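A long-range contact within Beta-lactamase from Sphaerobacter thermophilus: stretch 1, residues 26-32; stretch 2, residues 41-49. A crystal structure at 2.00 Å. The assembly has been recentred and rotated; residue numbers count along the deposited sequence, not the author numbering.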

# COMPACT_ATOMS: atom_id res chain seq x y z
N GLY A 26 -9.43 -18.91 -4.85
CA GLY A 26 -8.39 -17.90 -4.83
C GLY A 26 -7.52 -18.00 -3.59
O GLY A 26 -7.69 -18.89 -2.76
N THR A 27 -6.59 -17.06 -3.44
CA THR A 27 -5.65 -17.08 -2.33
C THR A 27 -5.59 -15.74 -1.63
O THR A 27 -5.58 -14.70 -2.28
CB THR A 27 -4.22 -17.45 -2.83
OG1 THR A 27 -4.25 -18.76 -3.40
CG2 THR A 27 -3.20 -17.43 -1.67
N VAL A 28 -5.51 -15.77 -0.30
CA VAL A 28 -5.32 -14.56 0.50
C VAL A 28 -3.99 -14.64 1.26
O VAL A 28 -3.59 -15.70 1.73
CB VAL A 28 -6.49 -14.39 1.52
CG1 VAL A 28 -6.21 -13.26 2.53
CG2 VAL A 28 -7.81 -14.14 0.78
N GLY A 29 -3.29 -13.51 1.34
CA GLY A 29 -2.14 -13.39 2.22
C GLY A 29 -2.45 -12.21 3.12
O GLY A 29 -2.89 -11.16 2.64
N ALA A 30 -2.24 -12.38 4.43
CA ALA A 30 -2.58 -11.33 5.39
C ALA A 30 -1.63 -11.35 6.56
O ALA A 30 -1.37 -12.41 7.15
CB ALA A 30 -4.01 -11.50 5.88
N THR A 31 -1.12 -10.18 6.90
CA THR A 31 -0.35 -9.98 8.11
C THR A 31 -0.95 -8.76 8.79
O THR A 31 -0.99 -7.68 8.22
CB THR A 31 1.15 -9.76 7.79
OG1 THR A 31 1.68 -10.95 7.20
CG2 THR A 31 1.93 -9.46 9.06
N ILE A 32 -1.43 -8.95 10.02
CA ILE A 32 -2.17 -7.91 10.70
C ILE A 32 -1.58 -7.77 12.08
O ILE A 32 -1.49 -8.74 12.82
CB ILE A 32 -3.67 -8.27 10.80
CG1 ILE A 32 -4.28 -8.32 9.39
CG2 ILE A 32 -4.41 -7.29 11.73
CD1 ILE A 32 -5.62 -9.05 9.32
N ARG A 41 -1.09 -13.94 11.09
CA ARG A 41 -0.45 -14.24 9.81
C ARG A 41 -1.18 -15.39 9.12
O ARG A 41 -1.45 -16.44 9.72
CB ARG A 41 1.03 -14.64 10.00
CG ARG A 41 1.94 -13.53 10.50
CD ARG A 41 3.43 -13.91 10.42
NE ARG A 41 4.21 -13.14 11.39
CZ ARG A 41 4.80 -11.98 11.13
NH1 ARG A 41 4.72 -11.45 9.92
NH2 ARG A 41 5.48 -11.35 12.07
N HIS A 42 -1.50 -15.18 7.85
CA HIS A 42 -2.00 -16.23 6.98
C HIS A 42 -1.28 -16.07 5.65
O HIS A 42 -1.42 -15.02 4.98
CB HIS A 42 -3.51 -16.08 6.78
CG HIS A 42 -4.08 -17.05 5.80
ND1 HIS A 42 -4.49 -18.32 6.16
CD2 HIS A 42 -4.31 -16.95 4.46
CE1 HIS A 42 -4.95 -18.95 5.09
NE2 HIS A 42 -4.84 -18.14 4.05
N ASN A 43 -0.49 -17.07 5.28
CA ASN A 43 0.35 -16.98 4.06
C ASN A 43 1.20 -15.72 4.13
O ASN A 43 1.38 -15.00 3.13
CB ASN A 43 -0.52 -16.94 2.80
CG ASN A 43 -1.10 -18.28 2.45
OD1 ASN A 43 -0.51 -19.31 2.74
ND2 ASN A 43 -2.28 -18.28 1.81
N GLY A 44 1.70 -15.43 5.33
CA GLY A 44 2.38 -14.18 5.58
C GLY A 44 3.64 -14.02 4.78
O GLY A 44 4.03 -12.88 4.46
N ASP A 45 4.29 -15.15 4.45
CA ASP A 45 5.55 -15.12 3.71
C ASP A 45 5.39 -15.59 2.26
O ASP A 45 6.39 -15.87 1.57
CB ASP A 45 6.63 -15.93 4.43
CG ASP A 45 6.31 -17.42 4.51
OD1 ASP A 45 5.20 -17.83 4.10
OD2 ASP A 45 7.18 -18.17 4.99
N ARG A 46 4.15 -15.71 1.81
CA ARG A 46 3.87 -16.16 0.44
C ARG A 46 4.05 -14.98 -0.53
O ARG A 46 3.74 -13.85 -0.18
CB ARG A 46 2.43 -16.71 0.33
CG ARG A 46 2.04 -17.14 -1.09
CD ARG A 46 0.79 -18.04 -1.10
NE ARG A 46 0.34 -18.32 -2.47
CZ ARG A 46 -0.38 -19.38 -2.83
NH1 ARG A 46 -0.77 -19.52 -4.09
NH2 ARG A 46 -0.73 -20.29 -1.94
N ARG A 47 4.56 -15.25 -1.73
CA ARG A 47 4.82 -14.20 -2.71
C ARG A 47 3.59 -13.89 -3.57
O ARG A 47 3.02 -14.79 -4.19
CB ARG A 47 5.98 -14.62 -3.61
CG ARG A 47 7.28 -14.90 -2.85
CD ARG A 47 8.28 -15.72 -3.70
NE ARG A 47 9.51 -16.00 -2.97
CZ ARG A 47 9.87 -17.19 -2.50
NH1 ARG A 47 9.09 -18.26 -2.69
NH2 ARG A 47 11.02 -17.32 -1.85
N PHE A 48 3.18 -12.62 -3.59
CA PHE A 48 2.07 -12.13 -4.40
C PHE A 48 2.58 -11.02 -5.33
O PHE A 48 3.59 -10.38 -5.04
CB PHE A 48 1.01 -11.49 -3.49
CG PHE A 48 0.33 -12.47 -2.56
CD1 PHE A 48 -0.90 -13.01 -2.89
CD2 PHE A 48 0.95 -12.86 -1.38
CE1 PHE A 48 -1.53 -13.93 -2.04
CE2 PHE A 48 0.33 -13.78 -0.51
CZ PHE A 48 -0.92 -14.31 -0.85
N ARG A 49 1.88 -10.75 -6.43
CA ARG A 49 2.18 -9.55 -7.22
C ARG A 49 1.87 -8.34 -6.36
O ARG A 49 0.80 -8.24 -5.76
CB ARG A 49 1.37 -9.51 -8.53
CG ARG A 49 1.68 -10.68 -9.47
CD ARG A 49 0.91 -10.58 -10.80
NE ARG A 49 0.90 -11.89 -11.46
CZ ARG A 49 1.86 -12.32 -12.26
NH1 ARG A 49 2.91 -11.55 -12.51
NH2 ARG A 49 1.77 -13.51 -12.81

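Residues 27-32 form a strand, and residues 41-42 lie antiparallel to its second half. The pairing is short. Ala30 and His42 form the hydrogen-bonded pair, with both backbone bonds close to straight. Ala30 N donates to His42 O at 2.8 Å, and His42 N donates to Ala30 O at 2.9 Å. These two bonds satisfy the amide and carbonyl groups of both residues. Two CA-H...O contacts supplement them: Gly29 CA lies 3.3 Å from His42 O, and Arg41 CA lies 3.4 Å from Ala30 O. Each carbonyl thus receives an amide hydrogen and a CA hydrogen.

Beyond His42 the chain leaves the strand, and a side chain takes over the next bond. Asn43 ND2 donates to Val28 O at 2.9 Å, with an angle of 163°. The carboxamide suits this place because its N-H group reaches Val28 O where the backbone turns away: Asn43 has phi/psi 53/40, and Gly44 N is 6.4 Å from Val28 O. Val28 O also meets the edge of the His42 ring, near its plane, with His42 CD2 at 3.1 Å. His42 NE2 is hydrogen-bonded elsewhere in the structure. Asn43 also begins a type I turn that ends at Arg46, where Arg46 N donates to Asn43 O at 3.1 Å. The turn leads the chain round to Phe48.

Phe48 points toward the first strand and is buried. Its ring packs on the backbone, with Phe48 CZ 3.3 Å from Gly29 N and 3.7 Å from Val28 C. Glycine suits position 29 because a CB there would fall 2.4 Å from Phe48 CE2, a clash. Thr27 CG2 packs nearby, 3.9 Å from Phe48 CE1. Thr27 CG2 also lies over one face of the Arg46 guanidinium, 3.6 Å from Arg46 CZ. The extended Arg46 side chain reaches this point while remaining exposed.

Thr31 and Arg41 form the neighbouring non-hydrogen-bonded pair, with their CA atoms 4.6 Å apart. Their side chains share one face of the sheet, while those of Ala30 and His42 share the other. Thr31 CG2 touches Arg41 NH1 at 3.5 Å. Thr31 OG1 packs 3.7 Å from Gly44 CA, where the lack of a side chain leaves room: a CB on Gly44 would sit a tight 3.3 Å from that oxygen. Thr31 OG1 and Arg41 NH1 both have hydrogen bonds elsewhere in the structure. The contact buries 462 Å² in total, counting both stretches.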